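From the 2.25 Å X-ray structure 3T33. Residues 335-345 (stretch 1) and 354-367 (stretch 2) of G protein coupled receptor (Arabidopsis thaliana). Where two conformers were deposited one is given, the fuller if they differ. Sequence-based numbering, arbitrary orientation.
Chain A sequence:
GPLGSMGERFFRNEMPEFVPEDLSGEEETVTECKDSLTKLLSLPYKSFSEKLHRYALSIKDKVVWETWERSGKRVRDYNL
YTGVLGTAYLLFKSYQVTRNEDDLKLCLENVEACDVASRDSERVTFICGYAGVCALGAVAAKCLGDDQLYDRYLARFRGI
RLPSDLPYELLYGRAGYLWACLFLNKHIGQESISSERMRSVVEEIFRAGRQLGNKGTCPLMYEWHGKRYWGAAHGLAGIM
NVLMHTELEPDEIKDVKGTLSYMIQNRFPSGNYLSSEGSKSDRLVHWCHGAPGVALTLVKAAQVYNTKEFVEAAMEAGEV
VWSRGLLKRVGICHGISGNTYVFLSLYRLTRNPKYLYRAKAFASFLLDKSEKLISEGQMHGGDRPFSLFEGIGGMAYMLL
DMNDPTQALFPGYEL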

ATOM      1  N   GLY A 335       0.552   5.086  -9.076  1.00 35.40           N
ATOM      2  CA  GLY A 335       0.355   4.415 -10.347  1.00 33.80           C
ATOM      3  C   GLY A 335      -0.839   3.482 -10.335  1.00 32.72           C
ATOM      4  O   GLY A 335      -1.665   3.525  -9.423  1.00 32.29           O
ATOM      5  N   ILE A 336      -0.930   2.633 -11.354  1.00 30.88           N
ATOM      6  CA  ILE A 336      -2.027   1.686 -11.464  1.00 30.73           C
ATOM      7  C   ILE A 336      -1.899   0.507 -10.494  1.00 30.21           C
ATOM      8  O   ILE A 336      -2.838   0.219  -9.770  1.00 30.64           O
ATOM      9  CB  ILE A 336      -2.219   1.216 -12.917  1.00 31.54           C
ATOM     10  CG1 ILE A 336      -2.447   2.458 -13.796  1.00 30.85           C
ATOM     11  CG2 ILE A 336      -3.404   0.228 -13.010  1.00 27.93           C
ATOM     12  CD1 ILE A 336      -2.448   2.213 -15.333  1.00 31.08           C
ATOM     13  N   SER A 337      -0.742  -0.141 -10.371  1.00 30.35           N
ATOM     14  CA  SER A 337      -0.655  -1.259  -9.412  0.50 28.41           C
ATOM     15  C   SER A 337      -1.182  -0.798  -8.029  1.00 29.61           C
ATOM     16  O   SER A 337      -1.878  -1.546  -7.330  1.00 29.34           O
ATOM     17  CB  SER A 337       0.765  -1.840  -9.308  0.50 28.04           C
ATOM     18  OG  SER A 337       1.351  -2.153 -10.579  0.50 20.02           O
ATOM     19  N   GLY A 338      -0.878   0.449  -7.646  1.00 29.65           N
ATOM     20  CA  GLY A 338      -1.225   0.925  -6.301  1.00 28.86           C
ATOM     21  C   GLY A 338      -2.695   1.268  -6.234  1.00 30.20           C
ATOM     22  O   GLY A 338      -3.368   0.906  -5.260  1.00 29.11           O
ATOM     23  N   ASN A 339      -3.209   1.953  -7.266  1.00 30.12           N
ATOM     24  CA  ASN A 339      -4.659   2.243  -7.297  1.00 32.22           C
ATOM     25  C   ASN A 339      -5.590   0.984  -7.373  1.00 32.45           C
ATOM     26  O   ASN A 339      -6.702   0.997  -6.849  1.00 33.33           O
ATOM     27  CB  ASN A 339      -4.970   3.276  -8.355  1.00 32.17           C
ATOM     28  CG  ASN A 339      -4.273   4.609  -8.073  1.00 32.88           C
ATOM     29  OD1 ASN A 339      -4.330   5.509  -8.861  1.00 40.86           O
ATOM     30  ND2 ASN A 339      -3.578   4.699  -6.991  1.00 30.71           N
ATOM     31  N   THR A 340      -5.092  -0.119  -7.926  1.00 29.77           N
ATOM     32  CA  THR A 340      -5.821  -1.365  -7.871  1.00 28.84           C
ATOM     33  C   THR A 340      -6.309  -1.732  -6.471  1.00 27.99           C
ATOM     34  O   THR A 340      -7.442  -2.228  -6.307  1.00 27.35           O
ATOM     35  CB  THR A 340      -4.915  -2.522  -8.421  1.00 29.42           C
ATOM     36  OG1 THR A 340      -4.626  -2.188  -9.760  1.00 25.79           O
ATOM     37  CG2 THR A 340      -5.635  -3.849  -8.410  1.00 24.33           C
ATOM     38  N   TYR A 341      -5.475  -1.475  -5.467  1.00 28.08           N
ATOM     39  CA  TYR A 341      -5.779  -1.824  -4.076  1.00 26.32           C
ATOM     40  C   TYR A 341      -6.978  -1.094  -3.578  1.00 27.35           C
ATOM     41  O   TYR A 341      -7.698  -1.568  -2.662  1.00 28.05           O
ATOM     42  CB  TYR A 341      -4.578  -1.559  -3.145  1.00 27.14           C
ATOM     43  CG  TYR A 341      -3.545  -2.704  -3.142  1.00 23.28           C
ATOM     44  CD1 TYR A 341      -3.750  -3.863  -2.399  1.00 18.25           C
ATOM     45  CD2 TYR A 341      -2.399  -2.629  -3.921  1.00 22.07           C
ATOM     46  CE1 TYR A 341      -2.808  -4.923  -2.445  1.00 23.58           C
ATOM     47  CE2 TYR A 341      -1.473  -3.687  -3.973  1.00 22.80           C
ATOM     48  CZ  TYR A 341      -1.662  -4.799  -3.216  1.00 21.06           C
ATOM     49  OH  TYR A 341      -0.725  -5.832  -3.232  1.00 26.73           O
ATOM     50  N   VAL A 342      -7.245   0.063  -4.146  1.00 27.63           N
ATOM     51  CA  VAL A 342      -8.524   0.694  -3.768  1.00 29.10           C
ATOM     52  C   VAL A 342      -9.710  -0.262  -4.019  1.00 28.85           C
ATOM     53  O   VAL A 342     -10.538  -0.496  -3.120  1.00 29.21           O
ATOM     54  CB  VAL A 342      -8.756   2.035  -4.525  1.00 29.68           C
ATOM     55  CG1 VAL A 342     -10.092   2.581  -4.164  1.00 30.25           C
ATOM     56  CG2 VAL A 342      -7.712   3.059  -4.111  1.00 29.26           C
ATOM     57  N   PHE A 343      -9.777  -0.854  -5.212  1.00 28.39           N
ATOM     58  CA  PHE A 343     -10.888  -1.776  -5.497  1.00 28.73           C
ATOM     59  C   PHE A 343     -10.895  -3.028  -4.673  1.00 27.60           C
ATOM     60  O   PHE A 343     -11.919  -3.432  -4.179  1.00 29.30           O
ATOM     61  CB  PHE A 343     -10.959  -2.032  -7.009  1.00 29.14           C
ATOM     62  CG  PHE A 343     -10.895  -0.759  -7.796  1.00 27.23           C
ATOM     63  CD1 PHE A 343     -11.776   0.279  -7.495  1.00 26.61           C
ATOM     64  CD2 PHE A 343      -9.932  -0.570  -8.780  1.00 25.55           C
ATOM     65  CE1 PHE A 343     -11.752   1.460  -8.224  1.00 27.04           C
ATOM     66  CE2 PHE A 343      -9.883   0.588  -9.511  1.00 27.81           C
ATOM     67  CZ  PHE A 343     -10.771   1.634  -9.225  1.00 26.07           C
ATOM     68  N   LEU A 344      -9.732  -3.631  -4.505  1.00 29.12           N
ATOM     69  CA  LEU A 344      -9.516  -4.728  -3.565  1.00 28.87           C
ATOM     70  C   LEU A 344      -9.942  -4.365  -2.173  1.00 28.62           C
ATOM     71  O   LEU A 344     -10.526  -5.192  -1.476  1.00 30.95           O
ATOM     72  CB  LEU A 344      -8.044  -5.109  -3.504  1.00 28.18           C
ATOM     73  CG  LEU A 344      -7.622  -5.713  -4.826  1.00 27.38           C
ATOM     74  CD1 LEU A 344      -6.088  -5.992  -4.788  1.00 26.93           C
ATOM     75  CD2 LEU A 344      -8.399  -7.002  -5.166  1.00 20.26           C
ATOM     76  N   SER A 345      -9.701  -3.145  -1.761  1.00 26.95           N
ATOM     77  CA  SER A 345     -10.088  -2.779  -0.412  1.00 28.25           C
ATOM     78  C   SER A 345     -11.613  -2.689  -0.270  1.00 28.59           C
ATOM     79  O   SER A 345     -12.176  -3.035   0.765  1.00 27.94           O
ATOM     80  CB  SER A 345      -9.448  -1.422   0.007  1.00 28.13           C
ATOM     81  OG  SER A 345      -9.337  -1.348   1.452  1.00 33.64           O
ATOM     82  N   LYS A 354     -18.527  -6.295  -8.093  1.00 31.52           N
ATOM     83  CA  LYS A 354     -18.213  -5.106  -8.908  1.00 32.26           C
ATOM     84  C   LYS A 354     -16.782  -4.526  -8.600  1.00 32.84           C
ATOM     85  O   LYS A 354     -16.021  -4.092  -9.504  1.00 33.09           O
ATOM     86  CB  LYS A 354     -19.284  -4.018  -8.625  1.00 33.22           C
ATOM     87  CG  LYS A 354     -18.812  -2.585  -8.982  1.00 34.63           C
ATOM     88  CD  LYS A 354     -19.870  -1.471  -8.861  1.00 37.23           C
ATOM     89  CE  LYS A 354     -20.093  -0.999  -7.420  1.00 41.78           C
ATOM     90  NZ  LYS A 354     -21.369  -0.153  -7.240  1.00 42.22           N
ATOM     91  N   TYR A 355     -16.449  -4.497  -7.307  1.00 31.64           N
ATOM     92  CA  TYR A 355     -15.164  -4.006  -6.814  1.00 30.73           C
ATOM     93  C   TYR A 355     -14.040  -4.942  -7.210  1.00 30.79           C
ATOM     94  O   TYR A 355     -13.024  -4.473  -7.710  1.00 32.34           O
ATOM     95  CB  TYR A 355     -15.266  -3.714  -5.301  1.00 29.42           C
ATOM     96  CG  TYR A 355     -16.154  -2.503  -5.050  1.00 30.59           C
ATOM     97  CD1 TYR A 355     -15.898  -1.316  -5.724  1.00 35.10           C
ATOM     98  CD2 TYR A 355     -17.242  -2.538  -4.172  1.00 34.54           C
ATOM     99  CE1 TYR A 355     -16.685  -0.165  -5.558  1.00 36.86           C
ATOM    100  CE2 TYR A 355     -18.064  -1.368  -3.965  1.00 35.96           C
ATOM    101  CZ  TYR A 355     -17.761  -0.202  -4.679  1.00 39.56           C
ATOM    102  OH  TYR A 355     -18.472   0.970  -4.544  1.00 44.80           O
ATOM    103  N   LEU A 356     -14.221  -6.256  -7.076  1.00 30.32           N
ATOM    104  CA  LEU A 356     -13.246  -7.246  -7.660  1.00 30.87           C
ATOM    105  C   LEU A 356     -13.047  -7.071  -9.157  1.00 31.57           C
ATOM    106  O   LEU A 356     -11.892  -7.080  -9.725  1.00 31.76           O
ATOM    107  CB  LEU A 356     -13.740  -8.664  -7.511  1.00 30.67           C
ATOM    108  CG  LEU A 356     -12.728  -9.794  -7.302  1.00 31.42           C
ATOM    109  CD1 LEU A 356     -13.247 -11.088  -7.882  1.00 28.52           C
ATOM    110  CD2 LEU A 356     -11.307  -9.497  -7.767  1.00 30.17           C
ATOM    111  N   TYR A 357     -14.189  -6.906  -9.814  1.00 29.74           N
ATOM    112  CA  TYR A 357     -14.130  -6.650 -11.226  1.00 29.39           C
ATOM    113  C   TYR A 357     -13.299  -5.397 -11.551  1.00 29.49           C
ATOM    114  O   TYR A 357     -12.559  -5.360 -12.531  1.00 29.68           O
ATOM    115  CB  TYR A 357     -15.530  -6.512 -11.818  1.00 26.88           C
ATOM    116  CG  TYR A 357     -15.431  -6.098 -13.219  1.00 28.23           C
ATOM    117  CD1 TYR A 357     -15.053  -7.000 -14.215  1.00 33.49           C
ATOM    118  CD2 TYR A 357     -15.597  -4.787 -13.557  1.00 28.29           C
ATOM    119  CE1 TYR A 357     -14.908  -6.586 -15.534  1.00 31.20           C
ATOM    120  CE2 TYR A 357     -15.436  -4.387 -14.810  1.00 32.16           C
ATOM    121  CZ  TYR A 357     -15.112  -5.277 -15.808  1.00 33.58           C
ATOM    122  OH  TYR A 357     -14.977  -4.757 -17.099  1.00 38.67           O
ATOM    123  N   ARG A 358     -13.467  -4.348 -10.761  1.00 30.21           N
ATOM    124  CA  ARG A 358     -12.699  -3.140 -10.983  1.00 30.61           C
ATOM    125  C   ARG A 358     -11.195  -3.343 -10.777  1.00 30.32           C
ATOM    126  O   ARG A 358     -10.422  -2.816 -11.547  1.00 32.12           O
ATOM    127  CB  ARG A 358     -13.279  -1.956 -10.214  1.00 30.42           C
ATOM    128  CG  ARG A 358     -14.540  -1.408 -10.895  1.00 31.39           C
ATOM    129  CD  ARG A 358     -15.177  -0.312 -10.055  1.00 36.42           C
ATOM    130  NE  ARG A 358     -16.358   0.200 -10.731  1.00 39.99           N
ATOM    131  CZ  ARG A 358     -17.030   1.292 -10.385  1.00 38.79           C
ATOM    132  NH1 ARG A 358     -16.654   2.022  -9.355  1.00 32.48           N
ATOM    133  NH2 ARG A 358     -18.099   1.626 -11.080  1.00 39.92           N
ATOM    134  N   ALA A 359     -10.818  -4.154  -9.799  1.00 29.19           N
ATOM    135  CA  ALA A 359      -9.407  -4.468  -9.550  1.00 30.27           C
ATOM    136  C   ALA A 359      -8.957  -5.340 -10.712  1.00 29.91           C
ATOM    137  O   ALA A 359      -7.882  -5.171 -11.264  1.00 30.40           O
ATOM    138  CB  ALA A 359      -9.216  -5.232  -8.202  1.00 28.28           C
ATOM    139  N   LYS A 360      -9.822  -6.231 -11.125  1.00 29.42           N
ATOM    140  CA  LYS A 360      -9.491  -7.083 -12.271  1.00 30.69           C
ATOM    141  C   LYS A 360      -9.248  -6.259 -13.545  1.00 29.73           C
ATOM    142  O   LYS A 360      -8.319  -6.519 -14.313  1.00 29.86           O
ATOM    143  CB  LYS A 360     -10.592  -8.161 -12.424  1.00 30.09           C
ATOM    144  CG  LYS A 360     -10.688  -8.913 -13.685  1.00 34.14           C
ATOM    145  CD  LYS A 360     -11.838  -9.961 -13.569  1.00 37.77           C
ATOM    146  CE  LYS A 360     -11.789 -10.989 -14.722  1.00 37.70           C
ATOM    147  NZ  LYS A 360     -13.095 -11.670 -14.850  1.00 35.80           N
ATOM    148  N   ALA A 361     -10.059  -5.234 -13.760  1.00 30.98           N
ATOM    149  CA  ALA A 361      -9.874  -4.386 -14.944  1.00 30.06           C
ATOM    150  C   ALA A 361      -8.540  -3.632 -14.859  1.00 30.01           C
ATOM    151  O   ALA A 361      -7.829  -3.518 -15.847  1.00 28.57           O
ATOM    152  CB  ALA A 361     -11.027  -3.395 -15.090  1.00 29.59           C
ATOM    153  N   PHE A 362      -8.182  -3.126 -13.678  1.00 30.36           N
ATOM    154  CA  PHE A 362      -6.914  -2.357 -13.638  1.00 31.03           C
ATOM    155  C   PHE A 362      -5.752  -3.327 -13.830  1.00 30.03           C
ATOM    156  O   PHE A 362      -4.833  -3.041 -14.534  1.00 32.08           O
ATOM    157  CB  PHE A 362      -6.776  -1.594 -12.331  1.00 30.82           C
ATOM    158  CG  PHE A 362      -7.335  -0.199 -12.360  1.00 31.67           C
ATOM    159  CD1 PHE A 362      -8.460   0.113 -13.109  1.00 30.95           C
ATOM    160  CD2 PHE A 362      -6.714   0.825 -11.597  1.00 32.01           C
ATOM    161  CE1 PHE A 362      -8.982   1.416 -13.124  1.00 29.79           C
ATOM    162  CE2 PHE A 362      -7.223   2.113 -11.584  1.00 32.91           C
ATOM    163  CZ  PHE A 362      -8.387   2.419 -12.352  1.00 30.89           C
ATOM    164  N   ALA A 363      -5.823  -4.496 -13.227  1.00 29.11           N
ATOM    165  CA  ALA A 363      -4.789  -5.484 -13.412  1.00 29.40           C
ATOM    166  C   ALA A 363      -4.689  -5.976 -14.860  1.00 29.62           C
ATOM    167  O   ALA A 363      -3.573  -6.178 -15.378  1.00 30.03           O
ATOM    168  CB  ALA A 363      -4.992  -6.649 -12.483  1.00 27.17           C
ATOM    169  N   SER A 364      -5.848  -6.203 -15.495  1.00 28.27           N
ATOM    170  CA  SER A 364      -5.847  -6.558 -16.925  1.00 27.77           C
ATOM    171  C   SER A 364      -5.273  -5.496 -17.771  1.00 28.33           C
ATOM    172  O   SER A 364      -4.483  -5.809 -18.676  1.00 28.71           O
ATOM    173  CB  SER A 364      -7.244  -6.888 -17.402  1.00 27.21           C
ATOM    174  OG  SER A 364      -7.765  -7.858 -16.530  1.00 26.84           O
ATOM    175  N   PHE A 365      -5.612  -4.230 -17.487  1.00 29.66           N
ATOM    176  CA  PHE A 365      -5.006  -3.119 -18.228  1.00 31.33           C
ATOM    177  C   PHE A 365      -3.488  -3.194 -18.180  1.00 33.60           C
ATOM    178  O   PHE A 365      -2.809  -3.203 -19.231  1.00 33.96           O
ATOM    179  CB  PHE A 365      -5.464  -1.770 -17.679  1.00 31.48           C
ATOM    180  CG  PHE A 365      -4.846  -0.574 -18.418  1.00 33.49           C
ATOM    181  CD1 PHE A 365      -3.653   0.005 -17.980  1.00 29.69           C
ATOM    182  CD2 PHE A 365      -5.472  -0.036 -19.546  1.00 31.88           C
ATOM    183  CE1 PHE A 365      -3.065   1.098 -18.700  1.00 35.64           C
ATOM    184  CE2 PHE A 365      -4.903   1.047 -20.247  1.00 31.63           C
ATOM    185  CZ  PHE A 365      -3.708   1.607 -19.825  1.00 33.30           C
ATOM    186  N   LEU A 366      -2.942  -3.275 -16.956  1.00 34.02           N
ATOM    187  CA  LEU A 366      -1.502  -3.436 -16.798  1.00 34.28           C
ATOM    188  C   LEU A 366      -0.926  -4.653 -17.502  1.00 35.64           C
ATOM    189  O   LEU A 366       0.116  -4.561 -18.166  1.00 35.47           O
ATOM    190  CB  LEU A 366      -1.116  -3.531 -15.306  1.00 34.17           C
ATOM    191  CG  LEU A 366      -1.060  -2.217 -14.578  1.00 31.42           C
ATOM    192  CD1 LEU A 366      -0.895  -2.528 -13.134  1.00 33.14           C
ATOM    193  CD2 LEU A 366       0.148  -1.463 -15.132  1.00 32.45           C
ATOM    194  N   LEU A 367      -1.523  -5.814 -17.340  1.00 36.17           N
ATOM    195  CA  LEU A 367      -0.928  -6.951 -18.052  1.00 37.97           C
ATOM    196  C   LEU A 367      -0.972  -6.796 -19.574  1.00 38.28           C
ATOM    197  O   LEU A 367      -0.009  -7.141 -20.298  1.00 37.73           O
ATOM    198  CB  LEU A 367      -1.609  -8.229 -17.654  1.00 39.20           C
ATOM    199  CG  LEU A 367      -1.060  -9.584 -18.132  1.00 42.86           C
ATOM    200  CD1 LEU A 367      -1.381 -10.578 -17.064  1.00 45.92           C
ATOM    201  CD2 LEU A 367      -1.708 -10.068 -19.405  1.00 46.06           C
TER

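Antiparallel helices can pack tightly without a single hydrogen bond between them when side chains from each surface fit into the hollows of the other. Helices 336-345 and 354-367 illustrate the principle. Their N-to-C directions differ by 164°, their axes approach to 7.6 Å, and 644 Å² of surface is buried between them. The backbones come near at two points of register, with the CA atoms of Thr340 and Ala359, and likewise those of Phe343 and Tyr355, 5.0 Å apart. At the first of these points the small side chain of Ala359 faces its neighbours closely: its CB meets Thr340 CG2 at 3.8 Å and Leu344 CD2 at 3.6 Å.

Knob-into-hole packing organises the centre. Phe343 sits among Tyr355, Arg358, Ala359 and Phe362, close enough to the opposing backbone that its CB lies 3.3 Å from Tyr355 O. In return, Phe362 sits among Ile336, Asn339, Thr340 and Phe343.

The two knobs also meet each other. The edge of Phe343 points toward the face of Phe362, with centroids 4.9 Å apart and planes at 87°, an arrangement that brings ring hydrogens to the pi cloud. One face of Phe343 is covered by Arg358, whose CB stands 3.8 Å from the ring centroid in a CH-pi contact; the guanidinium leads away and finds hydrogen bonds elsewhere in the structure.

Plain apolar contact closes the end near Ile336. Its CG2 lies 3.6 Å from Phe362 CD2 and 3.7 Å from Leu366 CD1, while its CD1 reaches Phe365 CE1 at 3.6 Å.

No hydrogen bond crosses the interface; two of its hydroxyls find partners without doing so. Thr340 OG1 donates to Ile336 O of its own helix (3.0 Å), and Ser337 OG is hydrogen-bonded elsewhere in the structure. The 3.4 Å approach of Thr340 OG1 to Phe362 CB, an aliphatic carbon, is a van der Waals contact.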